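Local coordinates for TerD domain-containing protein (Streptomyces coelicolor A3, PDB 2QZ7) that is of unknown function but is a homologue of the tellurium-resistance protein TerD, and binds sodium ions in the crystal, at residues T49-D54 against T184-A189; P60-Q65 against G73-S78; F95-L100 against A105-G110. All coordinates share one frame; numbering follows the deposited sequence.

Contact 1: residues T49-D54 against T184-A189; sequences TTYAAD and TEMGSA
Tyr51 points its phenol end at the turn 185-188 near the C-terminus, while beside it the selenomethionine Met186 lays its selenium across the hydroxyl side of Thr49. The tyrosine's CG sits beside its own backbone N, opposite the carbonyl carbon (chi1 -59°), which sends the ring away from the strand until OH comes within 3.1 Å of Gly187 CA. The glycine meets the ring obliquely, and the ring's end rests mainly on the glycine backbone, with Met186 CG beside it. Thr49 lies two residues earlier, so it faces the same way. Its OG1 shares a 2.9 Å hydrogen bond with Tyr51 OH, a link that steadies the end of the ring, and also comes within 3.4 Å of Met186 SE. The threonine methyl CG2 brushes the same selenium, and the bend of the Met186 chain at chi3 (-60°) carries its last methyl to Gly110 of strand 104-113.

Thr49 and Tyr51 lie on the outer face of strand 44-52, in one sheet of a beta sandwich, and the segment 184-189, at the C-terminal side of helix 179-185, covers that face. A type I turn from Glu185 to Ser188 shapes the cover. In it Glu185 O accepts from Ser188 N and from Ser188 OG, the latter bond being 2.7 Å long and lying on a lone pair in the carbonyl plane.

A water bridges the two segments. It lies in the plane of the Tyr51 ring, at the edge, 2.6 Å from Tyr51 OH, and accepts from Gly187 N at 2.9 Å, giving a buried amide a partner. Arg106 of the adjacent strand reinforces the junction twice, through a cation-pi interaction with Tyr51 and a hydrogen bond to Gly187 O.

Contact 2: residues P60-Q65 against G73-S78; sequences PVYVVQ and GTINMS
The Tyr62 ring meets Ile75 at its edge, with the isoleucine CD1 close to the ring plane and 4.0 Å from Tyr62 OH. A second methyl, CG2 of Val64, also lies in plane at the ring's edge, so the ring rim and the two aliphatic chains form one apolar cluster. Val64 and Ile75 are joined by both of their outer branches: valine CG1 meets isoleucine CG2 at 3.8 Å, and valine CG2 meets isoleucine CD1 at 4.0 Å. Ile75 can engage both neighbours because its CG1 branch lies beside its backbone N (chi1 -54°) and carries CD1 to where it touches both Tyr62 and Val64 CG2, while CG2 meets the valine's other methyl.

At the polar end, Tyr62 OH and Thr74 OG1 approach to 3.8 Å, too far apart to bond, but each is hydrogen-bonded to a different oxygen of the Asp72 carboxylate, which therefore ties the phenol to the threonine. At the other end the selenium of Met77 rests 3.5 Å from Gln65 C, a side chain packed on backbone.

Strands 62-64 and 75-77 are edge strands of the two different sheets, and the segments 62-65 and 74-77 run 23° apart, end to end. The contact thus closes one flank of the sandwich: 62-64 pairs with strand 44-52, whereas Ile75 and Met77 also pack on Met93 of strand 91-95.

Contact 3: residues F95-L100 against A105-G110; sequences FELDRL and ARVIVG
The hydrophobic core between the two sheets of the sandwich is filled here by Phe95, Leu97 and Leu100 on one side and by Val107 and Val109 of strand 104-113 on the other. Phe95 closes strand 91-95, and the chain then turns through a short 3-10 segment at 97-99, held by bonds from Arg99 N to Glu96 O and from Leu100 N to Leu97 O; the turn brings both leucines back over the same valine. Val107 gives one methyl to Phe95 and the other to the leucines. CG1, anti to the backbone N, approaches the phenylalanine obliquely and comes within 3.7 Å of CE1. CG2 meets Leu100 CD1 at 3.8 Å, with Leu97 CD2 more distant at 4.5 Å. Val109, two residues on, touches the ring in another way: its CG2 lies near the ring plane at the edge, 4.0 Å from CZ.

The other face of the strand also carries polar groups. At Ala105 and Arg106 a classic beta bulge lies opposite Tyr51, and Arg106 extends away from the core to a salt bridge with Glu157.

Every pair across this contact is carbon against carbon, with five buried side chains and no polar atom of theirs to satisfy. Its cohesion must therefore come from dispersion and the exclusion of water, with fit between methyls and ring rim taking the place of directional bonds.

Overall arrangement
Contacts 2 and 3 both span the interior between the two sheets, whereas contact 1 lies on the outer face of one of them, where the chain's C-terminal part covers it. Even so, contact 1 is buried and contact 2, at the flank, only partly so; contact 3 is core throughout. Chemistry follows place: hydroxyls and a bridging water in contact 1, methyls with a polar fringe in contact 2, hydrocarbon alone in contact 3. Strand 44-52 lies between strands 62-64 and 104-113, so one sheet carries a side of all three. Just beyond the paired strands 75-77 and 91-95, Thr74 O accepts from the backbone N of Glu96, linking contact 2 to contact 3.

Contact 1: residues T49-D54 against T184-A189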
ATOM      1  N   THR A  49       4.714   2.885  -4.279  1.00 42.80           N
ATOM      2  CA  THR A  49       5.900   3.477  -4.921  1.00 42.61           C
ATOM      3  C   THR A  49       6.396   2.573  -5.976  1.00 42.33           C
ATOM      4  O   THR A  49       6.238   1.372  -5.873  1.00 41.75           O
ATOM      5  CB  THR A  49       7.019   3.711  -3.917  1.00 41.49           C
ATOM      6  OG1 THR A  49       7.002   2.630  -2.983  1.00 42.49           O
ATOM      7  CG2 THR A  49       6.753   5.049  -3.112  1.00 39.86           C
ATOM      8  N   THR A  50       7.014   3.170  -6.990  1.00 42.76           N
ATOM      9  CA  THR A  50       7.594   2.460  -8.118  1.00 43.70           C
ATOM     10  C   THR A  50       9.114   2.689  -8.051  1.00 44.23           C
ATOM     11  O   THR A  50       9.581   3.706  -7.454  1.00 43.28           O
ATOM     12  CB  THR A  50       7.035   3.031  -9.454  1.00 43.52           C
ATOM     13  OG1 THR A  50       7.273   4.445  -9.491  1.00 44.00           O
ATOM     14  CG2 THR A  50       5.528   2.805  -9.525  1.00 43.91           C
ATOM     15  N   TYR A  51       9.850   1.719  -8.605  1.00 43.61           N
ATOM     16  CA  TYR A  51      11.328   1.653  -8.571  1.00 44.29           C
ATOM     17  C   TYR A  51      11.867   1.303  -9.957  1.00 44.36           C
ATOM     18  O   TYR A  51      11.314   0.432 -10.644  1.00 43.98           O
ATOM     19  CB  TYR A  51      11.835   0.651  -7.499  1.00 44.09           C
ATOM     20  CG  TYR A  51      11.316   1.072  -6.142  1.00 44.61           C
ATOM     21  CD1 TYR A  51      12.050   1.969  -5.336  1.00 42.92           C
ATOM     22  CD2 TYR A  51      10.056   0.658  -5.694  1.00 43.94           C
ATOM     23  CE1 TYR A  51      11.544   2.403  -4.110  1.00 41.14           C
ATOM     24  CE2 TYR A  51       9.536   1.111  -4.478  1.00 43.45           C
ATOM     25  CZ  TYR A  51      10.296   1.987  -3.689  1.00 44.49           C
ATOM     26  OH  TYR A  51       9.801   2.452  -2.471  1.00 45.16           O
ATOM     27  N   ALA A  52      12.920   2.027 -10.352  1.00 44.74           N
ATOM     28  CA  ALA A  52      13.636   1.864 -11.622  1.00 45.58           C
ATOM     29  C   ALA A  52      14.296   0.501 -11.702  1.00 46.28           C
ATOM     30  O   ALA A  52      14.795  -0.008 -10.690  1.00 45.61           O
ATOM     31  CB  ALA A  52      14.708   2.951 -11.780  1.00 44.39           C
ATOM     32  N   ALA A  53      14.309  -0.063 -12.912  1.00 47.63           N
ATOM     33  CA  ALA A  53      15.054  -1.288 -13.213  1.00 49.11           C
ATOM     34  C   ALA A  53      16.499  -1.192 -12.727  1.00 50.13           C
ATOM     35  O   ALA A  53      16.981  -2.123 -12.075  1.00 50.03           O
ATOM     36  CB  ALA A  53      15.010  -1.607 -14.700  1.00 49.35           C
ATOM     37  N   ASP A  54      17.164  -0.058 -12.983  1.00 50.61           N
ATOM     38  CA  ASP A  54      18.549   0.095 -12.499  1.00 52.37           C
ATOM     39  C   ASP A  54      18.722   0.325 -10.991  1.00 51.89           C
ATOM     40  O   ASP A  54      19.846   0.310 -10.503  1.00 52.80           O
ATOM     41  CB  ASP A  54      19.389   1.097 -13.347  1.00 53.28           C
ATOM     42  CG  ASP A  54      18.827   2.512 -13.327  1.00 55.40           C
ATOM     43  OD1 ASP A  54      17.745   2.699 -12.748  1.00 59.16           O
ATOM     44  OD2 ASP A  54      19.448   3.438 -13.912  1.00 56.94           O
ATOM     45  N   THR A 184       9.214   7.253   1.725  1.00 41.21           N
ATOM     46  CA  THR A 184      10.685   7.281   1.457  1.00 41.14           C
ATOM     47  C   THR A 184      11.453   6.007   1.818  1.00 41.17           C
ATOM     48  O   THR A 184      12.576   5.772   1.314  1.00 40.78           O
ATOM     49  CB  THR A 184      11.394   8.450   2.198  1.00 40.90           C
ATOM     50  OG1 THR A 184      11.608   8.092   3.578  1.00 39.90           O
ATOM     51  CG2 THR A 184      10.556   9.746   2.103  1.00 41.08           C
ATOM     52  N   GLU A 185      10.882   5.198   2.699  1.00 41.05           N
ATOM     53  CA  GLU A 185      11.634   4.051   3.257  1.00 41.09           C
ATOM     54  C   GLU A 185      10.967   2.722   2.973  1.00 41.69           C
ATOM     55  O   GLU A 185      11.601   1.689   3.146  1.00 40.07           O
ATOM     56  CB  GLU A 185      11.851   4.200   4.768  1.00 41.67           C
ATOM     57  CG  GLU A 185      10.623   4.133   5.623  1.00 44.26           C
ATOM     58  CD  GLU A 185      10.921   4.369   7.104  1.00 47.41           C
ATOM     59  OE1 GLU A 185      12.060   4.721   7.453  1.00 47.68           O
ATOM     60  OE2 GLU A 185      10.015   4.211   7.933  1.00 51.22           O
HETATM   61  N   MSE A 186       9.712   2.756   2.469  1.00 40.19           N
HETATM   62  CA  MSE A 186       8.952   1.513   2.279  1.00 40.95           C
HETATM   63  C   MSE A 186       9.623   0.591   1.242  1.00 41.89           C
HETATM   64  O   MSE A 186       9.377  -0.604   1.263  1.00 44.08           O
HETATM   65  CB  MSE A 186       7.506   1.782   1.846  1.00 39.75           C
HETATM   66  CG  MSE A 186       7.390   2.365   0.463  1.00 39.96           C
HETATM   67 SE   MSE A 186       5.564   3.029   0.045  0.85 48.13          SE
HETATM   68  CE  MSE A 186       4.566   1.380   0.243  1.00 44.10           C
ATOM     69  N   GLY A 187      10.434   1.145   0.336  1.00 42.66           N
ATOM     70  CA  GLY A 187      11.102   0.326  -0.694  1.00 42.51           C
ATOM     71  C   GLY A 187      12.508  -0.104  -0.360  1.00 44.50           C
ATOM     72  O   GLY A 187      13.146  -0.849  -1.126  1.00 42.88           O
ATOM     73  N   SER A 188      13.018   0.324   0.791  1.00 45.36           N
ATOM     74  CA  SER A 188      14.417   0.008   1.088  1.00 47.83           C
ATOM     75  C   SER A 188      14.566  -1.492   1.397  1.00 49.54           C
ATOM     76  O   SER A 188      13.641  -2.141   1.915  1.00 48.34           O
ATOM     77  CB  SER A 188      14.952   0.870   2.243  1.00 47.65           C
ATOM     78  OG  SER A 188      14.117   0.691   3.378  1.00 49.67           O
ATOM     79  N   ALA A 189      15.734  -2.028   1.032  1.00 52.88           N
ATOM     80  CA  ALA A 189      16.112  -3.399   1.341  1.00 56.06           C
ATOM     81  C   ALA A 189      15.919  -3.715   2.837  1.00 58.57           C
ATOM     82  O   ALA A 189      16.499  -3.018   3.677  1.00 59.27           O
ATOM     83  CB  ALA A 189      17.573  -3.617   0.928  1.00 56.10           C
TER
HETATM   84  O   HOH W   1      10.791   3.849  -0.573  1.00 25.87           O

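Contact 2: residues P60-Q65 against G73-S78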
ATOM      1  N   PRO A  60      12.161   6.050  -4.614  1.00 43.78           N
ATOM      2  CA  PRO A  60      10.997   5.863  -5.453  1.00 42.84           C
ATOM      3  C   PRO A  60      11.106   6.709  -6.726  1.00 43.20           C
ATOM      4  O   PRO A  60      11.629   7.826  -6.679  1.00 41.57           O
ATOM      5  CB  PRO A  60       9.842   6.413  -4.594  1.00 43.62           C
ATOM      6  CG  PRO A  60      10.303   6.370  -3.204  1.00 43.41           C
ATOM      7  CD  PRO A  60      11.805   6.494  -3.242  1.00 43.25           C
ATOM      8  N   VAL A  61      10.577   6.185  -7.840  1.00 42.22           N
ATOM      9  CA  VAL A  61      10.469   6.971  -9.080  1.00 42.01           C
ATOM     10  C   VAL A  61       9.259   7.893  -8.857  1.00 41.51           C
ATOM     11  O   VAL A  61       9.294   9.087  -9.172  1.00 40.87           O
ATOM     12  CB  VAL A  61      10.262   6.080 -10.331  1.00 41.69           C
ATOM     13  CG1 VAL A  61       9.990   6.937 -11.571  1.00 42.63           C
ATOM     14  CG2 VAL A  61      11.538   5.144 -10.561  1.00 42.70           C
ATOM     15  N   TYR A  62       8.193   7.355  -8.269  1.00 41.34           N
ATOM     16  CA  TYR A  62       7.123   8.244  -7.816  1.00 41.35           C
ATOM     17  C   TYR A  62       6.298   7.577  -6.735  1.00 41.92           C
ATOM     18  O   TYR A  62       6.392   6.369  -6.549  1.00 40.88           O
ATOM     19  CB  TYR A  62       6.228   8.691  -9.016  1.00 41.52           C
ATOM     20  CG  TYR A  62       5.614   7.581  -9.824  1.00 40.71           C
ATOM     21  CD1 TYR A  62       4.476   6.903  -9.355  1.00 40.59           C
ATOM     22  CD2 TYR A  62       6.150   7.213 -11.083  1.00 40.49           C
ATOM     23  CE1 TYR A  62       3.885   5.882 -10.088  1.00 40.56           C
ATOM     24  CE2 TYR A  62       5.578   6.185 -11.824  1.00 40.29           C
ATOM     25  CZ  TYR A  62       4.449   5.528 -11.335  1.00 43.60           C
ATOM     26  OH  TYR A  62       3.874   4.519 -12.067  1.00 44.71           O
ATOM     27  N   VAL A  63       5.470   8.379  -6.052  1.00 42.26           N
ATOM     28  CA  VAL A  63       4.625   7.922  -4.965  1.00 42.27           C
ATOM     29  C   VAL A  63       3.183   8.063  -5.429  1.00 43.14           C
ATOM     30  O   VAL A  63       2.835   9.042  -6.130  1.00 43.92           O
ATOM     31  CB  VAL A  63       4.868   8.793  -3.642  1.00 43.23           C
ATOM     32  CG1 VAL A  63       3.836   8.434  -2.487  1.00 42.97           C
ATOM     33  CG2 VAL A  63       6.356   8.679  -3.187  1.00 42.95           C
ATOM     34  N   VAL A  64       2.339   7.071  -5.097  1.00 42.51           N
ATOM     35  CA  VAL A  64       0.945   7.112  -5.491  1.00 41.71           C
ATOM     36  C   VAL A  64       0.110   7.012  -4.203  1.00 42.31           C
ATOM     37  O   VAL A  64       0.362   6.146  -3.359  1.00 41.56           O
ATOM     38  CB  VAL A  64       0.507   5.962  -6.495  1.00 42.57           C
ATOM     39  CG1 VAL A  64      -0.979   6.133  -6.929  1.00 41.56           C
ATOM     40  CG2 VAL A  64       1.398   5.913  -7.769  1.00 40.45           C
ATOM     41  N   GLN A  65      -0.846   7.913  -4.050  1.00 41.26           N
ATOM     42  CA  GLN A  65      -1.773   7.899  -2.893  1.00 42.26           C
ATOM     43  C   GLN A  65      -2.955   8.814  -3.229  1.00 41.98           C
ATOM     44  O   GLN A  65      -3.016   9.306  -4.346  1.00 41.91           O
ATOM     45  CB  GLN A  65      -1.090   8.317  -1.570  1.00 42.56           C
ATOM     46  CG  GLN A  65      -0.504   9.715  -1.570  1.00 43.68           C
ATOM     47  CD  GLN A  65       0.346  10.014  -0.348  1.00 46.27           C
ATOM     48  OE1 GLN A  65       0.929   9.135   0.230  1.00 47.96           O
ATOM     49  NE2 GLN A  65       0.445  11.289   0.011  1.00 46.64           N
ATOM     50  N   GLY A  73      -0.414   7.477 -15.557  1.00 48.84           N
ATOM     51  CA  GLY A  73      -1.823   7.060 -15.652  1.00 48.03           C
ATOM     52  C   GLY A  73      -2.096   5.570 -15.484  1.00 47.70           C
ATOM     53  O   GLY A  73      -3.179   5.094 -15.778  1.00 47.49           O
ATOM     54  N   THR A  74      -1.122   4.814 -15.004  1.00 47.60           N
ATOM     55  CA  THR A  74      -1.257   3.357 -14.972  1.00 47.92           C
ATOM     56  C   THR A  74      -1.846   2.839 -13.685  1.00 47.99           C
ATOM     57  O   THR A  74      -2.148   1.644 -13.595  1.00 46.15           O
ATOM     58  CB  THR A  74       0.097   2.681 -15.142  1.00 48.34           C
ATOM     59  OG1 THR A  74       0.929   3.093 -14.049  1.00 51.77           O
ATOM     60  CG2 THR A  74       0.706   3.086 -16.468  1.00 48.27           C
ATOM     61  N   ILE A  75      -1.958   3.736 -12.690  1.00 47.86           N
ATOM     62  CA  ILE A  75      -2.532   3.435 -11.380  1.00 49.23           C
ATOM     63  C   ILE A  75      -3.684   4.421 -11.045  1.00 50.11           C
ATOM     64  O   ILE A  75      -3.558   5.631 -11.276  1.00 51.47           O
ATOM     65  CB  ILE A  75      -1.438   3.446 -10.295  1.00 49.84           C
ATOM     66  CG1 ILE A  75      -0.313   2.487 -10.718  1.00 49.90           C
ATOM     67  CG2 ILE A  75      -2.016   3.031  -8.925  1.00 48.96           C
ATOM     68  CD1 ILE A  75       1.042   2.671 -10.020  1.00 50.44           C
ATOM     69  N   ASN A  76      -4.815   3.905 -10.574  1.00 48.76           N
ATOM     70  CA  ASN A  76      -6.004   4.722 -10.338  1.00 49.19           C
ATOM     71  C   ASN A  76      -6.514   4.365  -8.966  1.00 47.81           C
ATOM     72  O   ASN A  76      -6.253   3.269  -8.468  1.00 46.67           O
ATOM     73  CB  ASN A  76      -7.111   4.444 -11.425  1.00 49.89           C
ATOM     74  CG  ASN A  76      -8.446   5.309 -11.225  1.00 54.52           C
ATOM     75  OD1 ASN A  76      -9.562   4.744 -11.168  1.00 57.58           O
ATOM     76  ND2 ASN A  76      -8.321   6.666 -11.149  1.00 52.48           N
HETATM   77  N   MSE A  77      -7.230   5.305  -8.353  1.00 48.39           N
HETATM   78  CA  MSE A  77      -7.998   5.069  -7.135  1.00 47.59           C
HETATM   79  C   MSE A  77      -9.433   5.488  -7.420  1.00 48.58           C
HETATM   80  O   MSE A  77      -9.710   6.687  -7.543  1.00 49.07           O
HETATM   81  CB  MSE A  77      -7.434   5.879  -5.977  1.00 47.36           C
HETATM   82  CG  MSE A  77      -5.950   5.502  -5.652  1.00 48.00           C
HETATM   83 SE   MSE A  77      -5.382   6.376  -4.040  0.90 52.03          SE
HETATM   84  CE  MSE A  77      -6.181   5.101  -2.754  1.00 45.24           C
ATOM     85  N   SER A  78     -10.359   4.533  -7.493  1.00 47.76           N
ATOM     86  CA  SER A  78     -11.769   4.925  -7.652  1.00 48.31           C
ATOM     87  C   SER A  78     -12.427   5.377  -6.344  1.00 47.88           C
ATOM     88  O   SER A  78     -13.516   5.961  -6.353  1.00 47.50           O
ATOM     89  CB  SER A  78     -12.572   3.776  -8.265  1.00 48.94           C
ATOM     90  OG  SER A  78     -12.681   2.733  -7.308  1.00 51.97           O
TER

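Contact 3: residues F95-L100 against A105-G110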
ATOM      1  N   PHE A  95      -3.780  -1.303 -10.187  1.00 43.94           N
ATOM      2  CA  PHE A  95      -2.558  -1.192 -10.976  1.00 44.49           C
ATOM      3  C   PHE A  95      -2.689  -1.932 -12.275  1.00 45.51           C
ATOM      4  O   PHE A  95      -3.040  -3.116 -12.277  1.00 46.27           O
ATOM      5  CB  PHE A  95      -1.326  -1.815 -10.264  1.00 42.40           C
ATOM      6  CG  PHE A  95      -1.118  -1.342  -8.847  1.00 44.39           C
ATOM      7  CD1 PHE A  95       0.033  -0.612  -8.521  1.00 43.91           C
ATOM      8  CD2 PHE A  95      -2.050  -1.616  -7.844  1.00 43.57           C
ATOM      9  CE1 PHE A  95       0.245  -0.180  -7.233  1.00 43.64           C
ATOM     10  CE2 PHE A  95      -1.832  -1.176  -6.524  1.00 41.31           C
ATOM     11  CZ  PHE A  95      -0.666  -0.472  -6.242  1.00 42.93           C
ATOM     12  N   GLU A  96      -2.364  -1.254 -13.369  1.00 44.90           N
ATOM     13  CA  GLU A  96      -2.302  -1.900 -14.648  1.00 45.97           C
ATOM     14  C   GLU A  96      -0.824  -2.089 -14.845  1.00 45.43           C
ATOM     15  O   GLU A  96      -0.186  -1.315 -15.547  1.00 45.63           O
ATOM     16  CB  GLU A  96      -2.918  -1.029 -15.756  1.00 45.37           C
ATOM     17  CG  GLU A  96      -4.406  -0.657 -15.581  1.00 50.60           C
ATOM     18  CD  GLU A  96      -5.366  -1.862 -15.523  1.00 56.38           C
ATOM     19  OE1 GLU A  96      -5.139  -2.894 -16.213  1.00 58.58           O
ATOM     20  OE2 GLU A  96      -6.378  -1.766 -14.780  1.00 60.07           O
ATOM     21  N   LEU A  97      -0.288  -3.109 -14.176  1.00 46.21           N
ATOM     22  CA  LEU A  97       1.145  -3.465 -14.187  1.00 46.26           C
ATOM     23  C   LEU A  97       1.728  -3.613 -15.601  1.00 46.62           C
ATOM     24  O   LEU A  97       2.819  -3.131 -15.895  1.00 46.29           O
ATOM     25  CB  LEU A  97       1.357  -4.745 -13.361  1.00 45.77           C
ATOM     26  CG  LEU A  97       0.973  -4.618 -11.859  1.00 45.27           C
ATOM     27  CD1 LEU A  97       1.150  -5.942 -11.142  1.00 43.06           C
ATOM     28  CD2 LEU A  97       1.778  -3.578 -11.162  1.00 45.45           C
ATOM     29  N   ASP A  98       0.964  -4.241 -16.479  1.00 48.02           N
ATOM     30  CA  ASP A  98       1.403  -4.503 -17.846  1.00 49.41           C
ATOM     31  C   ASP A  98       1.625  -3.224 -18.653  1.00 49.76           C
ATOM     32  O   ASP A  98       2.295  -3.252 -19.660  1.00 50.22           O
ATOM     33  CB  ASP A  98       0.433  -5.460 -18.547  1.00 50.28           C
ATOM     34  CG  ASP A  98      -0.989  -4.889 -18.708  1.00 52.50           C
ATOM     35  OD1 ASP A  98      -1.663  -5.349 -19.658  1.00 56.59           O
ATOM     36  OD2 ASP A  98      -1.466  -4.043 -17.895  1.00 53.94           O
ATOM     37  N   ARG A  99       1.131  -2.097 -18.151  1.00 50.38           N
ATOM     38  CA  ARG A  99       1.241  -0.807 -18.841  1.00 50.70           C
ATOM     39  C   ARG A  99       2.340   0.107 -18.299  1.00 49.73           C
ATOM     40  O   ARG A  99       2.555   1.201 -18.820  1.00 49.56           O
ATOM     41  CB  ARG A  99      -0.115  -0.095 -18.808  1.00 51.66           C
ATOM     42  CG  ARG A  99      -1.161  -0.765 -19.719  1.00 55.91           C
ATOM     43  CD  ARG A  99      -2.518  -0.082 -19.579  1.00 63.85           C
ATOM     44  NE  ARG A  99      -2.369   1.380 -19.559  1.00 69.41           N
ATOM     45  CZ  ARG A  99      -3.042   2.213 -18.762  1.00 71.50           C
ATOM     46  NH1 ARG A  99      -2.805   3.522 -18.850  1.00 72.29           N
ATOM     47  NH2 ARG A  99      -3.940   1.750 -17.880  1.00 70.52           N
ATOM     48  N   LEU A 100       3.032  -0.341 -17.250  1.00 48.57           N
ATOM     49  CA  LEU A 100       4.206   0.356 -16.725  1.00 47.67           C
ATOM     50  C   LEU A 100       5.382   0.285 -17.684  1.00 48.01           C
ATOM     51  O   LEU A 100       5.643  -0.766 -18.287  1.00 47.01           O
ATOM     52  CB  LEU A 100       4.643  -0.265 -15.393  1.00 47.42           C
ATOM     53  CG  LEU A 100       3.669  -0.087 -14.222  1.00 46.89           C
ATOM     54  CD1 LEU A 100       4.043  -0.975 -13.024  1.00 44.79           C
ATOM     55  CD2 LEU A 100       3.675   1.373 -13.806  1.00 46.09           C
ATOM     56  N   ALA A 105      10.631  -1.651 -12.631  1.00 44.84           N
ATOM     57  CA  ALA A 105      10.700  -3.096 -12.477  1.00 43.57           C
ATOM     58  C   ALA A 105      10.249  -3.608 -11.122  1.00 42.48           C
ATOM     59  O   ALA A 105      10.253  -4.844 -10.872  1.00 41.21           O
ATOM     60  CB  ALA A 105      12.157  -3.628 -12.815  1.00 43.26           C
ATOM     61  N   ARG A 106       9.870  -2.678 -10.242  1.00 41.98           N
ATOM     62  CA  ARG A 106       9.403  -3.045  -8.918  1.00 41.88           C
ATOM     63  C   ARG A 106       8.370  -2.032  -8.431  1.00 42.84           C
ATOM     64  O   ARG A 106       8.542  -0.813  -8.628  1.00 42.73           O
ATOM     65  CB  ARG A 106      10.600  -3.117  -7.956  1.00 41.77           C
ATOM     66  CG  ARG A 106      10.254  -3.427  -6.505  1.00 40.47           C
ATOM     67  CD  ARG A 106      11.596  -3.795  -5.757  1.00 44.72           C
ATOM     68  NE  ARG A 106      11.305  -4.182  -4.381  1.00 46.16           N
ATOM     69  CZ  ARG A 106      11.438  -3.410  -3.304  1.00 45.75           C
ATOM     70  NH1 ARG A 106      11.875  -2.158  -3.389  1.00 43.71           N
ATOM     71  NH2 ARG A 106      11.122  -3.910  -2.121  1.00 45.69           N
ATOM     72  N   VAL A 107       7.306  -2.556  -7.817  1.00 42.54           N
ATOM     73  CA  VAL A 107       6.286  -1.767  -7.182  1.00 44.02           C
ATOM     74  C   VAL A 107       6.045  -2.305  -5.771  1.00 44.17           C
ATOM     75  O   VAL A 107       5.956  -3.522  -5.566  1.00 43.96           O
ATOM     76  CB  VAL A 107       4.940  -1.780  -7.995  1.00 44.01           C
ATOM     77  CG1 VAL A 107       3.870  -0.905  -7.278  1.00 44.41           C
ATOM     78  CG2 VAL A 107       5.196  -1.294  -9.412  1.00 44.13           C
ATOM     79  N   ILE A 108       5.961  -1.417  -4.789  1.00 43.38           N
ATOM     80  CA  ILE A 108       5.548  -1.856  -3.488  1.00 43.67           C
ATOM     81  C   ILE A 108       4.369  -1.085  -2.969  1.00 43.55           C
ATOM     82  O   ILE A 108       4.286   0.128  -3.141  1.00 41.70           O
ATOM     83  CB  ILE A 108       6.733  -2.051  -2.494  1.00 46.71           C
ATOM     84  CG1 ILE A 108       6.370  -2.136  -1.032  1.00 47.08           C
ATOM     85  CG2 ILE A 108       7.895  -1.114  -2.676  1.00 51.15           C
ATOM     86  CD1 ILE A 108       7.480  -3.140  -0.403  1.00 52.50           C
ATOM     87  N   VAL A 109       3.425  -1.801  -2.375  1.00 42.36           N
ATOM     88  CA  VAL A 109       2.208  -1.121  -1.881  1.00 43.08           C
ATOM     89  C   VAL A 109       2.062  -1.433  -0.405  1.00 42.20           C
ATOM     90  O   VAL A 109       2.418  -2.517   0.038  1.00 41.34           O
ATOM     91  CB  VAL A 109       0.955  -1.516  -2.725  1.00 43.84           C
ATOM     92  CG1 VAL A 109       0.701  -2.969  -2.638  1.00 43.70           C
ATOM     93  CG2 VAL A 109      -0.301  -0.726  -2.276  1.00 43.20           C
ATOM     94  N   GLY A 110       1.590  -0.445   0.344  1.00 41.29           N
ATOM     95  CA  GLY A 110       1.402  -0.565   1.777  1.00 40.46           C
ATOM     96  C   GLY A 110       0.266   0.338   2.255  1.00 41.79           C
ATOM     97  O   GLY A 110      -0.484   0.929   1.440  1.00 41.22           O
TER